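Local coordinates for protein myosin IE heavy chain (Dictyostelium discoideum, PDB 1LKX) that binds actin and hydrolyses ATP in an actin-activated way as a single-headed myosin motor, and may move membranes relative to actin filaments, at residues D138-L143 against F160-E165; L309-Q314 against Q536-P541. One frame throughout, in Å; residues are numbered along the deposited sequence.

Contact 1. Residues D138-L143 against F160-E165. Unlike the reference sequence in segment 138-143: Asp138 (reference Gln).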
# COMPACT_ATOMS: atom_id res chain seq x y z
N ASP A 138 14.21 2.45 10.85
CA ASP A 138 14.04 3.90 10.92
C ASP A 138 13.47 4.48 9.62
O ASP A 138 12.95 5.60 9.61
CB ASP A 138 15.37 4.56 11.24
CG ASP A 138 15.68 4.55 12.73
OD1 ASP A 138 15.17 3.64 13.43
OD2 ASP A 138 16.43 5.44 13.19
N SER A 139 13.55 3.73 8.53
CA SER A 139 13.01 4.21 7.26
C SER A 139 11.48 4.35 7.35
O SER A 139 10.89 5.20 6.68
CB SER A 139 13.36 3.25 6.13
OG SER A 139 12.34 2.27 5.97
N ASN A 140 10.84 3.51 8.17
CA ASN A 140 9.38 3.56 8.33
C ASN A 140 8.88 4.89 8.89
O ASN A 140 8.07 5.57 8.25
CB ASN A 140 8.90 2.42 9.22
CG ASN A 140 8.71 1.12 8.45
OD1 ASN A 140 7.88 1.05 7.55
ND2 ASN A 140 9.49 0.10 8.79
N PRO A 141 9.35 5.29 10.08
CA PRO A 141 8.91 6.56 10.68
C PRO A 141 9.14 7.73 9.75
O PRO A 141 8.37 8.68 9.72
CB PRO A 141 9.77 6.67 11.94
CG PRO A 141 10.01 5.24 12.30
CD PRO A 141 10.31 4.61 10.97
N LEU A 142 10.23 7.63 8.99
CA LEU A 142 10.63 8.67 8.05
C LEU A 142 9.61 8.82 6.92
O LEU A 142 9.04 9.89 6.72
CB LEU A 142 12.02 8.31 7.50
CG LEU A 142 12.99 9.42 7.08
CD1 LEU A 142 12.69 9.86 5.67
CD2 LEU A 142 12.87 10.59 8.02
N LEU A 143 9.37 7.75 6.17
CA LEU A 143 8.40 7.80 5.09
C LEU A 143 6.99 8.06 5.60
O LEU A 143 6.22 8.76 4.96
CB LEU A 143 8.40 6.49 4.32
CG LEU A 143 9.68 6.18 3.55
CD1 LEU A 143 9.55 4.82 2.88
CD2 LEU A 143 9.94 7.28 2.53
N PHE A 160 0.40 6.23 0.05
CA PHE A 160 1.26 5.80 -1.04
C PHE A 160 1.50 4.30 -0.96
O PHE A 160 1.56 3.73 0.13
CB PHE A 160 2.59 6.53 -0.96
CG PHE A 160 3.44 6.12 0.21
CD1 PHE A 160 4.52 5.27 0.03
CD2 PHE A 160 3.15 6.59 1.49
CE1 PHE A 160 5.30 4.89 1.10
CE2 PHE A 160 3.93 6.22 2.58
CZ PHE A 160 5.01 5.36 2.38
N GLY A 161 1.62 3.65 -2.11
CA GLY A 161 1.88 2.22 -2.11
C GLY A 161 3.34 1.97 -1.82
O GLY A 161 4.20 2.75 -2.21
N LYS A 162 3.65 0.88 -1.14
CA LYS A 162 5.03 0.58 -0.79
C LYS A 162 5.35 -0.90 -0.85
O LYS A 162 4.58 -1.74 -0.41
CB LYS A 162 5.30 1.11 0.62
CG LYS A 162 6.62 0.70 1.23
CD LYS A 162 6.80 1.38 2.59
CE LYS A 162 8.10 0.95 3.28
NZ LYS A 162 8.31 1.57 4.62
N TYR A 163 6.50 -1.21 -1.42
CA TYR A 163 6.95 -2.58 -1.50
C TYR A 163 8.36 -2.52 -0.93
O TYR A 163 9.24 -1.91 -1.51
CB TYR A 163 6.98 -3.05 -2.95
CG TYR A 163 7.45 -4.47 -3.12
CD1 TYR A 163 6.68 -5.54 -2.66
CD2 TYR A 163 8.65 -4.76 -3.77
CE1 TYR A 163 7.08 -6.86 -2.85
CE2 TYR A 163 9.07 -6.08 -3.96
CZ TYR A 163 8.28 -7.12 -3.50
OH TYR A 163 8.67 -8.43 -3.72
N MET A 164 8.55 -3.14 0.22
CA MET A 164 9.84 -3.14 0.90
C MET A 164 10.53 -4.46 0.68
O MET A 164 9.99 -5.51 1.00
CB MET A 164 9.63 -2.92 2.40
CG MET A 164 10.51 -1.85 3.04
SD MET A 164 12.30 -2.12 2.87
CE MET A 164 12.44 -3.83 3.48
N GLU A 165 11.74 -4.42 0.14
CA GLU A 165 12.49 -5.64 -0.09
C GLU A 165 13.65 -5.82 0.86
O GLU A 165 14.59 -5.05 0.85
CB GLU A 165 13.02 -5.68 -1.52
CG GLU A 165 11.96 -6.05 -2.53
CD GLU A 165 12.53 -6.22 -3.91
OE1 GLU A 165 11.78 -6.70 -4.80
OE2 GLU A 165 13.72 -5.87 -4.12
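The helix segment 138-143 lies over strand 161-165 with the two running nearly antiparallel, at 165° between their directions and 12.2 Å between axes. That spacing is wide, so long side chains have to bridge it. Lys162 and Leu143 carry most of the contact, and Lys162 reaches across to Asn140. The CG of Lys162 is anti to the backbone N (chi1 171°), and the rest of the chain is fully extended, so the side chain stands straight out from the strand to the helix. At its tip, Lys162 NZ donates a hydrogen bond to Asn140 OD1 at 3.0 Å. The two side chains cross at about a right angle. The ammonium sits above the carbonyl plane of Asn140, 52° out of it, so the bond does not follow a lone pair. Asn140 holds its CG beside its own backbone N, which brings the amide oxygen round to the lysine.

Leu143 packs beside the end of the lysine chain. Its CD1 lies 3.9 Å from Lys162 NZ and also borders CE. Its CB meets the Phe160 ring obliquely, 4.1 Å from CZ. Leu143 also touches Val365 and Ile368 of helix 342-372. Phe160 makes an edge-to-face contact with Phe361 of that helix. An alanine in place of Lys162 would remove the chain beyond CB, and would probably leave Asn140 OD1 without this donor and Leu143 CD1 with less packing.

Strand 161-168 pairs antiparallel with 381-386 on one side and 174-182 on the other. The contact is therefore helix-on-sheet packing in the buried core of the myosin motor domain, where helix 127-147 packs on strands 161-168 and 174-182 of the central mixed sheet near the nucleotide site.

Contact 2. Residues L309-Q314 against Q536-P541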
# COMPACT_ATOMS: atom_id res chain seq x y z
N LEU A 309 12.57 28.88 -1.84
CA LEU A 309 12.90 28.15 -3.05
C LEU A 309 14.18 28.67 -3.67
O LEU A 309 14.73 28.05 -4.58
CB LEU A 309 11.76 28.26 -4.06
CG LEU A 309 10.48 27.52 -3.68
CD1 LEU A 309 9.40 27.76 -4.71
CD2 LEU A 309 10.77 26.05 -3.55
N LYS A 310 14.65 29.81 -3.17
CA LYS A 310 15.88 30.43 -3.67
C LYS A 310 15.85 30.72 -5.18
O LYS A 310 16.76 30.31 -5.91
CB LYS A 310 17.09 29.56 -3.34
CG LYS A 310 17.40 29.46 -1.85
CD LYS A 310 18.75 28.81 -1.61
CE LYS A 310 19.00 28.55 -0.13
NZ LYS A 310 18.87 29.78 0.68
N THR A 311 14.82 31.43 -5.62
CA THR A 311 14.67 31.80 -7.03
C THR A 311 14.25 33.26 -7.13
O THR A 311 13.92 33.90 -6.12
CB THR A 311 13.58 30.97 -7.76
OG1 THR A 311 12.30 31.24 -7.17
CG2 THR A 311 13.87 29.49 -7.67
N ASP A 312 14.25 33.79 -8.35
CA ASP A 312 13.85 35.17 -8.56
C ASP A 312 12.37 35.39 -8.26
O ASP A 312 11.49 34.90 -8.96
CB ASP A 312 14.14 35.60 -9.99
CG ASP A 312 13.64 37.00 -10.27
OD1 ASP A 312 13.98 37.92 -9.49
OD2 ASP A 312 12.92 37.18 -11.28
N GLN A 313 12.12 36.16 -7.21
CA GLN A 313 10.76 36.47 -6.80
C GLN A 313 9.86 36.89 -7.96
O GLN A 313 8.69 36.52 -8.01
CB GLN A 313 10.79 37.57 -5.75
CG GLN A 313 9.44 38.13 -5.41
CD GLN A 313 9.49 39.04 -4.21
OE1 GLN A 313 8.51 39.69 -3.87
NE2 GLN A 313 10.65 39.09 -3.55
N GLN A 314 10.40 37.66 -8.88
CA GLN A 314 9.63 38.14 -10.02
C GLN A 314 9.28 37.02 -10.98
O GLN A 314 8.11 36.78 -11.26
CB GLN A 314 10.42 39.21 -10.77
CG GLN A 314 10.91 40.37 -9.92
CD GLN A 314 12.23 40.93 -10.43
OE1 GLN A 314 12.32 41.38 -11.59
NE2 GLN A 314 13.25 40.90 -9.58
N GLN A 536 14.08 25.52 -11.89
CA GLN A 536 15.41 25.12 -12.33
C GLN A 536 16.35 26.28 -12.09
O GLN A 536 17.54 26.10 -11.80
CB GLN A 536 15.40 24.74 -13.80
CG GLN A 536 14.21 23.88 -14.17
CD GLN A 536 14.30 23.33 -15.56
OE1 GLN A 536 14.93 22.30 -15.79
NE2 GLN A 536 13.65 24.00 -16.51
N SER A 537 15.81 27.49 -12.20
CA SER A 537 16.57 28.71 -11.98
C SER A 537 16.96 28.88 -10.51
O SER A 537 17.59 29.87 -10.14
CB SER A 537 15.74 29.90 -12.43
OG SER A 537 14.56 29.99 -11.66
N SER A 538 16.59 27.93 -9.66
CA SER A 538 16.91 28.01 -8.24
C SER A 538 18.40 27.78 -8.00
O SER A 538 19.07 27.10 -8.79
CB SER A 538 16.10 26.96 -7.45
OG SER A 538 16.41 27.02 -6.07
N SER A 539 18.91 28.35 -6.91
CA SER A 539 20.31 28.18 -6.57
C SER A 539 20.48 27.04 -5.54
O SER A 539 21.59 26.53 -5.35
CB SER A 539 20.88 29.48 -6.01
OG SER A 539 20.19 29.85 -4.83
N ASP A 540 19.39 26.66 -4.88
CA ASP A 540 19.44 25.58 -3.89
C ASP A 540 19.67 24.27 -4.62
O ASP A 540 18.90 23.89 -5.50
CB ASP A 540 18.14 25.49 -3.09
CG ASP A 540 18.20 24.44 -1.97
OD1 ASP A 540 17.26 23.61 -1.85
OD2 ASP A 540 19.20 24.45 -1.22
N PRO A 541 20.75 23.55 -4.26
CA PRO A 541 21.07 22.27 -4.88
C PRO A 541 19.89 21.29 -4.90
O PRO A 541 19.75 20.50 -5.83
CB PRO A 541 22.25 21.77 -4.05
CG PRO A 541 21.99 22.37 -2.71
CD PRO A 541 21.60 23.79 -3.08
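A Schellman motif ends helix 299-309 here, and the loop between helices 529-536 and 541-546 docks on the carbonyls at its C-terminal end. Lys310 is the C' residue of the motif, with a positive phi of 56°. Its N bonds to Ser307 O, and Thr311 N bonds to Ala306 O. The turn leaves the carbonyls of Leu309 and Lys310 directed at the 536-541 loop, and both are used.

Ser538 OG donates to Leu309 O, modelled at 2.5 Å, and lies nearly along the C=O axis. Ser539 N donates to Lys310 O at 3.1 Å, in the carbonyl plane and fairly straight, with 155° at the hydrogen. Ser538 CA adds a CH...O contact to the same oxygen at 3.3 Å. Ser538 OG stands anti to its backbone N, beside the carbonyl carbon. It also accepts from Asp540 N at 3.2 Å, which makes an ST turn. One hydroxyl thus ties the helix end to the loop and shapes the loop as well.

Side chains fill in around these bonds. Thr311 turns its methyl CG2 onto Ser538 CB, 3.4 Å away. Ser537 OG lies alongside the same threonine and bonds weakly to Ser533 O. The Lys310 chain runs past Ser539 OG, and its CD comes 3.7 Å from Asp540 CB as the two side chains cross obliquely. The Asp540 carboxylate is salt-bridged to Arg268 of helix 260-276, whereas the Lys310 ammonium is not in contact with it.

Each segment also starts a helix: Asp312 is the N-cap of 313-321, with OD2 on Ser315 N, and Asp540 is the N-cap of 541-546. A Schellman C-cap between helices 299-309 and 313-321 thus pairs with an ST turn between helices 529-536 and 541-546, away from the annotated sites of the motor domain.

Contact 1 comes first along the chain and is complete before contact 2 begins. Their centres are about 30 Å apart and their nearest atoms about 16 Å. Both belong to the single myosin motor domain. The centre of contact 1 lies about 10 Å from the centre of the chain, on the seven-stranded sheet near the nucleotide site, with the Phe160 side chain about 8 Å from the bound magnesium and vanadate. The centre of contact 2 lies about 34 Å out, among helices and away from the annotated sites. They share no helix or strand. The first packs core elements close in sequence; the second joins loops over 220 residues apart at the periphery.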